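Local coordinates for odorant-binding protein (Phormia regina, PDB 5DIC) that binds fatty acids such as palmitate and, as a secreted odorant-binding protein of the blowfly oral disk, probably carries them in chemosensation, at residues 62-66 and 67-71. Numbering follows the deposited sequence.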
ATOM      1  N   GLY A  62       8.160  -8.738   2.291  1.00 12.41           N
ATOM      2  CA  GLY A  62       8.919  -7.656   1.699  1.00 13.35           C
ATOM      3  C   GLY A  62       9.064  -7.734   0.188  1.00 12.37           C
ATOM      4  O   GLY A  62       9.769  -6.891  -0.378  1.00 14.37           O
ATOM      5  N   VAL A  63       8.420  -8.708  -0.450  1.00 11.91           N
ATOM      6  CA  VAL A  63       8.539  -8.930  -1.890  1.00 12.38           C
ATOM      7  C   VAL A  63       7.222  -8.487  -2.544  1.00 11.17           C
ATOM      8  O   VAL A  63       6.149  -8.899  -2.123  1.00 11.77           O
ATOM      9  CB  VAL A  63       8.802 -10.429  -2.178  1.00 13.06           C
ATOM     10  CG1 VAL A  63       8.897 -10.675  -3.676  1.00 13.18           C
ATOM     11  CG2 VAL A  63      10.056 -10.902  -1.455  1.00 14.29           C
ATOM     12  N   VAL A  64       7.332  -7.663  -3.573  1.00 11.13           N
ATOM     13  CA  VAL A  64       6.155  -7.211  -4.304  1.00 11.44           C
ATOM     14  C   VAL A  64       5.606  -8.323  -5.177  1.00 11.80           C
ATOM     15  O   VAL A  64       6.363  -8.985  -5.913  1.00 12.35           O
ATOM     16  CB  VAL A  64       6.461  -5.946  -5.103  1.00 12.33           C
ATOM     17  CG1 VAL A  64       5.249  -5.528  -5.899  1.00 13.39           C
ATOM     18  CG2 VAL A  64       6.949  -4.825  -4.192  1.00 14.05           C
ATOM     19  N   GLN A  65       4.295  -8.554  -5.072  1.00 12.18           N
ATOM     20  CA  GLN A  65       3.625  -9.616  -5.833  1.00 11.41           C
ATOM     21  C   GLN A  65       3.177  -9.026  -7.161  1.00 11.53           C
ATOM     22  O   GLN A  65       2.139  -8.355  -7.244  1.00 12.39           O
ATOM     23  CB  GLN A  65       2.473 -10.201  -5.062  1.00 12.16           C
ATOM     24  CG  GLN A  65       2.896 -10.747  -3.718  1.00 13.74           C
ATOM     25  CD  GLN A  65       4.002 -11.743  -3.826  1.00 18.65           C
ATOM     26  OE1 GLN A  65       3.890 -12.711  -4.606  1.00 16.57           O
ATOM     27  NE2 GLN A  65       5.145 -11.468  -3.174  1.00 19.27           N
ATOM     28  N   GLU A  66       4.015  -9.190  -8.179  1.00 12.55           N
ATOM     29  CA  GLU A  66       3.903  -8.370  -9.374  1.00 13.19           C
ATOM     30  C   GLU A  66       2.617  -8.618 -10.158  1.00 12.99           C
ATOM     31  O   GLU A  66       2.020  -7.670 -10.660  1.00 13.32           O
ATOM     32  CB  GLU A  66       5.109  -8.608 -10.273  1.00 14.78           C
ATOM     33  CG  GLU A  66       6.402  -8.226  -9.582  1.00 18.61           C
ATOM     34  CD  GLU A  66       7.616  -8.436 -10.416  1.00 25.77           C
ATOM     35  OE1 GLU A  66       7.513  -8.387 -11.664  1.00 38.12           O
ATOM     36  OE2 GLU A  66       8.677  -8.652  -9.797  1.00 21.53           O
ATOM     37  N   ALA A  67       2.179  -9.858 -10.256  1.00 13.61           N
ATOM     38  CA  ALA A  67       0.976 -10.145 -11.002  1.00 14.07           C
ATOM     39  C   ALA A  67      -0.246  -9.480 -10.379  1.00 13.78           C
ATOM     40  O   ALA A  67      -1.134  -9.024 -11.100  1.00 14.13           O
ATOM     41  CB  ALA A  67       0.763 -11.657 -11.139  1.00 17.48           C
ATOM     42  N   VAL A  68      -0.291  -9.417  -9.052  1.00 13.18           N
ATOM     43  CA  VAL A  68      -1.408  -8.796  -8.369  1.00 12.40           C
ATOM     44  C   VAL A  68      -1.382  -7.285  -8.540  1.00 12.56           C
ATOM     45  O   VAL A  68      -2.407  -6.672  -8.822  1.00 12.80           O
ATOM     46  CB  VAL A  68      -1.484  -9.220  -6.897  1.00 13.42           C
ATOM     47  CG1 VAL A  68      -2.626  -8.512  -6.210  1.00 13.44           C
ATOM     48  CG2 VAL A  68      -1.644 -10.724  -6.777  1.00 15.88           C
ATOM     49  N   VAL A  69      -0.198  -6.698  -8.423  1.00 11.62           N
ATOM     50  CA  VAL A  69      -0.060  -5.268  -8.679  1.00 11.45           C
ATOM     51  C   VAL A  69      -0.533  -4.944 -10.095  1.00 10.89           C
ATOM     52  O   VAL A  69      -1.257  -3.982 -10.292  1.00 12.27           O
ATOM     53  CB  VAL A  69       1.391  -4.817  -8.425  1.00 11.44           C
ATOM     54  CG1 VAL A  69       1.585  -3.390  -8.910  1.00 12.11           C
ATOM     55  CG2 VAL A  69       1.731  -4.950  -6.951  1.00 11.98           C
ATOM     56  N   LEU A  70      -0.061  -5.713 -11.076  1.00 11.54           N
ATOM     57  CA  LEU A  70      -0.514  -5.489 -12.439  1.00 12.58           C
ATOM     58  C   LEU A  70      -2.019  -5.651 -12.600  1.00 13.81           C
ATOM     59  O   LEU A  70      -2.675  -4.839 -13.259  1.00 14.52           O
ATOM     60  CB  LEU A  70       0.227  -6.424 -13.403  1.00 13.98           C
ATOM     61  CG  LEU A  70       1.687  -6.032 -13.633  1.00 16.14           C
ATOM     62  CD1 LEU A  70       2.470  -7.230 -14.146  1.00 17.53           C
ATOM     63  CD2 LEU A  70       1.824  -4.871 -14.608  1.00 16.90           C
ATOM     64  N   GLU A  71      -2.579  -6.692 -12.021  1.00 13.40           N
ATOM     65  CA  GLU A  71      -4.028  -6.899 -12.141  1.00 15.37           C
ATOM     66  C   GLU A  71      -4.808  -5.699 -11.613  1.00 14.69           C
ATOM     67  O   GLU A  71      -5.805  -5.280 -12.209  1.00 15.79           O
ATOM     68  CB  GLU A  71      -4.483  -8.147 -11.401  1.00 17.77           C
ATOM     69  CG  GLU A  71      -5.979  -8.473 -11.531  1.00 29.27           C
ATOM     70  CD  GLU A  71      -6.378  -8.950 -12.911  1.00 38.45           C
ATOM     71  OE1 GLU A  71      -5.512  -9.441 -13.667  1.00 47.48           O
ATOM     72  OE2 GLU A  71      -7.581  -8.854 -13.227  1.00 60.52           O
TER
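Val64 and Val69 meet where the short strand 63-64 runs into helix 66-77. Methyl CG1 of Val64 lies 3.7 Å from CG2 of Val69, and the two side chains cross at about a right angle. In Val64, CG1 is anti to the backbone N (chi1 178°), which puts this methyl forward onto the helix. Both valines are buried. Leu86 also packs on Val64, and Val82 on Val69, both from helix 79-89. The side chain of Val69 comes within about 4 Å of a bound palmitic acid, so Val69 lies beside the lipid and probably helps line the fatty-acid site.

The backbone bonds of the first helical turn lie next to this apolar pair. Gln65 holds the N-cap position. Its carbonyl O accepts a nearly straight bond from Val69 N at 3.1 Å (N-H...O 169°), and Val68 N adds a weak one. CG2 of Val69 rests 3.4 Å from the same Gln65 O. One residue further on, Leu70 N donates to Glu66 O at 2.9 Å. CG of Leu70 folds back to 3.4 Å from that oxygen.

The other side is looser and more polar. The Gln65 side chain curls back along the strand, away from the helix. Its NE2 bonds to Val63 O at 3.0 Å, approaching from above the carbonyl plane (62° out of it). The Glu66 chain is extended beyond CG, and its OE2 forms a salt bridge with Lys90. Ala67 is exposed and marks the solvent side.

Apolar contact and backbone bonds thus probably fix the strand-to-helix junction together. The methyls of Val64 and Val69 join strand to helix, and Val69 also lies by the palmitate. The Gln65 amide ties back to the strand carbonyl of Val63, and the Glu66 carboxylate to Lys90.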